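PDB 3IWA: FAD-dependent pyridine nucleotide-disulphide oxidoreductase from Desulfovibrio vulgaris, which probably uses a bound FAD to pass electrons from a reduced nicotinamide nucleotide to a disulphide or related substrate. Local coordinates for residues A[14-25]-A[316-327]. Sequence-based numbering, arbitrary orientation.
Sequences LGPKAACRFKRL and NRQGRVIGTNLA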
# COMPACT_ATOMS: atom_id res chain seq x y z
N LEU A 14 9.09 23.17 4.21
CA LEU A 14 9.86 22.67 5.31
C LEU A 14 10.05 23.64 6.50
O LEU A 14 9.90 23.21 7.64
CB LEU A 14 11.19 22.10 4.83
CG LEU A 14 11.95 21.38 5.95
CD1 LEU A 14 12.22 19.92 5.63
CD2 LEU A 14 13.25 22.13 6.26
N GLY A 15 10.38 24.90 6.22
CA GLY A 15 10.59 25.91 7.27
C GLY A 15 9.39 26.09 8.19
O GLY A 15 9.49 25.82 9.39
N PRO A 16 8.24 26.52 7.63
CA PRO A 16 6.98 26.64 8.39
C PRO A 16 6.62 25.37 9.16
O PRO A 16 6.20 25.44 10.32
CB PRO A 16 5.93 26.92 7.30
CG PRO A 16 6.71 27.57 6.20
CD PRO A 16 8.08 26.94 6.23
N LYS A 17 6.81 24.20 8.54
CA LYS A 17 6.51 22.94 9.23
C LYS A 17 7.40 22.76 10.45
O LYS A 17 6.93 22.43 11.51
CB LYS A 17 6.68 21.74 8.30
CG LYS A 17 6.17 20.41 8.87
CD LYS A 17 4.65 20.47 9.08
CE LYS A 17 4.05 19.13 9.59
NZ LYS A 17 2.54 19.08 9.38
N ALA A 18 8.69 22.95 10.28
CA ALA A 18 9.61 22.74 11.37
C ALA A 18 9.29 23.69 12.55
O ALA A 18 9.29 23.28 13.70
CB ALA A 18 11.04 22.91 10.90
N ALA A 19 8.96 24.93 12.23
CA ALA A 19 8.76 25.96 13.22
C ALA A 19 7.45 25.72 13.97
O ALA A 19 7.42 25.81 15.18
CB ALA A 19 8.75 27.32 12.54
N CYS A 20 6.38 25.43 13.23
CA CYS A 20 5.09 25.13 13.83
C CYS A 20 5.14 23.90 14.75
O CYS A 20 4.56 23.90 15.84
CB CYS A 20 4.04 24.91 12.76
SG CYS A 20 2.51 24.33 13.45
N ARG A 21 5.83 22.86 14.32
CA ARG A 21 6.00 21.68 15.18
C ARG A 21 6.85 22.04 16.41
O ARG A 21 6.58 21.60 17.54
CB ARG A 21 6.68 20.56 14.39
CG ARG A 21 7.17 19.41 15.19
CD ARG A 21 6.05 18.61 15.85
NE ARG A 21 6.60 17.42 16.52
CZ ARG A 21 5.89 16.62 17.31
NH1 ARG A 21 4.60 16.84 17.50
NH2 ARG A 21 6.46 15.58 17.88
N PHE A 22 7.91 22.83 16.18
CA PHE A 22 8.75 23.29 17.27
C PHE A 22 7.95 23.98 18.37
O PHE A 22 8.04 23.63 19.56
CB PHE A 22 9.79 24.26 16.76
CG PHE A 22 10.63 24.86 17.84
CD1 PHE A 22 11.25 24.06 18.76
CD2 PHE A 22 10.81 26.24 17.92
CE1 PHE A 22 12.05 24.61 19.77
CE2 PHE A 22 11.60 26.78 18.90
CZ PHE A 22 12.23 25.95 19.82
N LYS A 23 7.16 24.95 17.92
CA LYS A 23 6.32 25.79 18.78
C LYS A 23 5.27 24.98 19.52
O LYS A 23 5.06 25.21 20.71
CB LYS A 23 5.69 26.92 17.97
CG LYS A 23 6.67 28.05 17.54
CD LYS A 23 7.22 28.91 18.72
CE LYS A 23 6.15 29.80 19.41
NZ LYS A 23 6.56 30.24 20.81
N ARG A 24 4.65 23.98 18.88
CA ARG A 24 3.65 23.19 19.59
C ARG A 24 4.32 22.54 20.81
O ARG A 24 3.74 22.55 21.89
CB ARG A 24 2.96 22.16 18.67
N LEU A 25 5.54 22.05 20.65
CA LEU A 25 6.29 21.39 21.74
C LEU A 25 6.97 22.33 22.76
O LEU A 25 7.09 21.99 23.96
CB LEU A 25 7.38 20.50 21.14
CG LEU A 25 6.90 19.43 20.17
CD1 LEU A 25 8.09 18.79 19.47
CD2 LEU A 25 6.00 18.40 20.89
N ASN A 316 7.21 17.90 4.49
CA ASN A 316 6.41 17.75 5.68
C ASN A 316 6.96 16.72 6.65
O ASN A 316 7.02 16.99 7.84
CB ASN A 316 4.93 17.54 5.36
CG ASN A 316 4.26 18.85 4.97
OD1 ASN A 316 4.76 19.92 5.34
ND2 ASN A 316 3.13 18.80 4.22
N ARG A 317 7.45 15.61 6.14
CA ARG A 317 7.87 14.52 7.00
C ARG A 317 9.17 14.92 7.69
O ARG A 317 9.28 14.79 8.88
CB ARG A 317 8.02 13.24 6.22
CG ARG A 317 6.72 12.82 5.55
CD ARG A 317 6.85 11.54 4.76
NE ARG A 317 5.65 11.32 3.97
CZ ARG A 317 5.61 10.78 2.76
NH1 ARG A 317 6.72 10.39 2.16
NH2 ARG A 317 4.44 10.62 2.15
N GLN A 318 10.11 15.48 6.92
CA GLN A 318 11.41 15.89 7.46
C GLN A 318 11.25 17.11 8.38
O GLN A 318 11.93 17.21 9.36
CB GLN A 318 12.44 16.19 6.38
CG GLN A 318 12.76 15.04 5.45
CD GLN A 318 13.70 15.46 4.32
OE1 GLN A 318 14.11 16.62 4.24
NE2 GLN A 318 14.08 14.52 3.47
N GLY A 319 10.33 18.00 8.07
CA GLY A 319 10.09 19.18 8.87
C GLY A 319 9.63 18.83 10.26
O GLY A 319 10.09 19.44 11.25
N ARG A 320 8.74 17.84 10.34
CA ARG A 320 8.23 17.40 11.62
C ARG A 320 9.35 16.90 12.47
O ARG A 320 9.45 17.27 13.62
CB ARG A 320 7.18 16.32 11.45
CG ARG A 320 6.51 15.97 12.74
CD ARG A 320 5.31 15.04 12.49
NE ARG A 320 4.35 15.11 13.58
CZ ARG A 320 4.35 14.32 14.64
NH1 ARG A 320 3.41 14.50 15.54
NH2 ARG A 320 5.25 13.38 14.81
N VAL A 321 10.22 16.07 11.90
CA VAL A 321 11.36 15.55 12.64
C VAL A 321 12.27 16.70 13.05
O VAL A 321 12.75 16.68 14.18
CB VAL A 321 12.15 14.50 11.81
CG1 VAL A 321 13.54 14.20 12.38
CG2 VAL A 321 11.31 13.19 11.66
N ILE A 322 12.48 17.70 12.18
CA ILE A 322 13.35 18.78 12.57
C ILE A 322 12.70 19.55 13.74
O ILE A 322 13.34 19.86 14.73
CB ILE A 322 13.73 19.74 11.41
CG1 ILE A 322 14.59 19.01 10.37
CG2 ILE A 322 14.43 21.00 12.00
CD1 ILE A 322 14.73 19.71 9.01
N GLY A 323 11.41 19.79 13.65
CA GLY A 323 10.64 20.42 14.74
C GLY A 323 10.80 19.81 16.13
O GLY A 323 11.03 20.50 17.13
N THR A 324 10.68 18.49 16.16
CA THR A 324 10.80 17.68 17.36
C THR A 324 12.22 17.70 17.89
O THR A 324 12.44 17.77 19.12
CB THR A 324 10.33 16.23 16.99
OG1 THR A 324 8.95 16.29 16.62
CG2 THR A 324 10.49 15.23 18.13
N ASN A 325 13.20 17.62 16.99
CA ASN A 325 14.58 17.62 17.42
C ASN A 325 15.06 19.02 17.87
O ASN A 325 15.94 19.08 18.69
CB ASN A 325 15.49 17.02 16.34
CG ASN A 325 15.21 15.54 16.15
OD1 ASN A 325 14.56 14.94 17.00
ND2 ASN A 325 15.71 14.94 15.04
N LEU A 326 14.50 20.11 17.32
CA LEU A 326 14.74 21.47 17.83
C LEU A 326 14.25 21.58 19.26
O LEU A 326 14.82 22.35 20.03
CB LEU A 326 14.02 22.55 17.03
CG LEU A 326 14.42 22.78 15.57
CD1 LEU A 326 13.34 23.61 14.82
CD2 LEU A 326 15.77 23.43 15.53
N ALA A 327 13.18 20.84 19.59
CA ALA A 327 12.68 20.74 20.97
C ALA A 327 13.34 19.65 21.80
O ALA A 327 12.74 19.20 22.74
CB ALA A 327 11.20 20.56 21.00
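Ala18 and Gly323 bring helices 14-25 and 316-326 close together, with CA atoms 4.2 Å apart, a worked example of how small residues allow intimate helix packing. The axes approach to 7.2 Å and cross at -38°. Gly319 and Gly323, one turn apart, present bare backbone to Lys17, Ala18 and Arg21, and Gly323 CA packs against Arg21 CG. Backbone therefore meets backbone: Ala18 CA lies 3.3 Å from Gly319 O in a CA-H...O contact, and Phe22 CA makes a longer one to Gly323 O a turn later.

The polar interactions gather along one margin. Arg21 reaches side-on to Thr324, NE (2.6 Å) and NH2 (2.9 Å) both donating to OG1, which lies in the guanidinium plane. A bend at chi2 (66°) turns the chain across Gly323 to reach it. OG1 in turn donates to Arg320 O from above the carbonyl plane, so three bonds fix the hydroxyl. Arg320 stacks its guanidinium on one face of Arg21's, centres 3.8 Å apart and planes 28° from parallel, while Leu25 CD1 lies over the opposite face, toward its rim. The like charges are probably offset by Asp458 of the second subunit, which forms a salt bridge with Arg320 and a long, weak ion pair with Arg21.

Apolar contacts line the other margin. Leu14 CD2 meets Ile322 CD1, Ala18 CB touches Ile322 CG2, and Phe22 CD1 lies 3.6 Å from Leu326 CB, those two side chains crossing nearly at a right angle.

This apolar side faces the parallel sheet of the Rossmann-like domain: Phe22 rests on Val31 of strand 30-34, Ile322 and Leu326 on strands 116-119 and 289-291, while Arg320 and Lys17 face the second subunit.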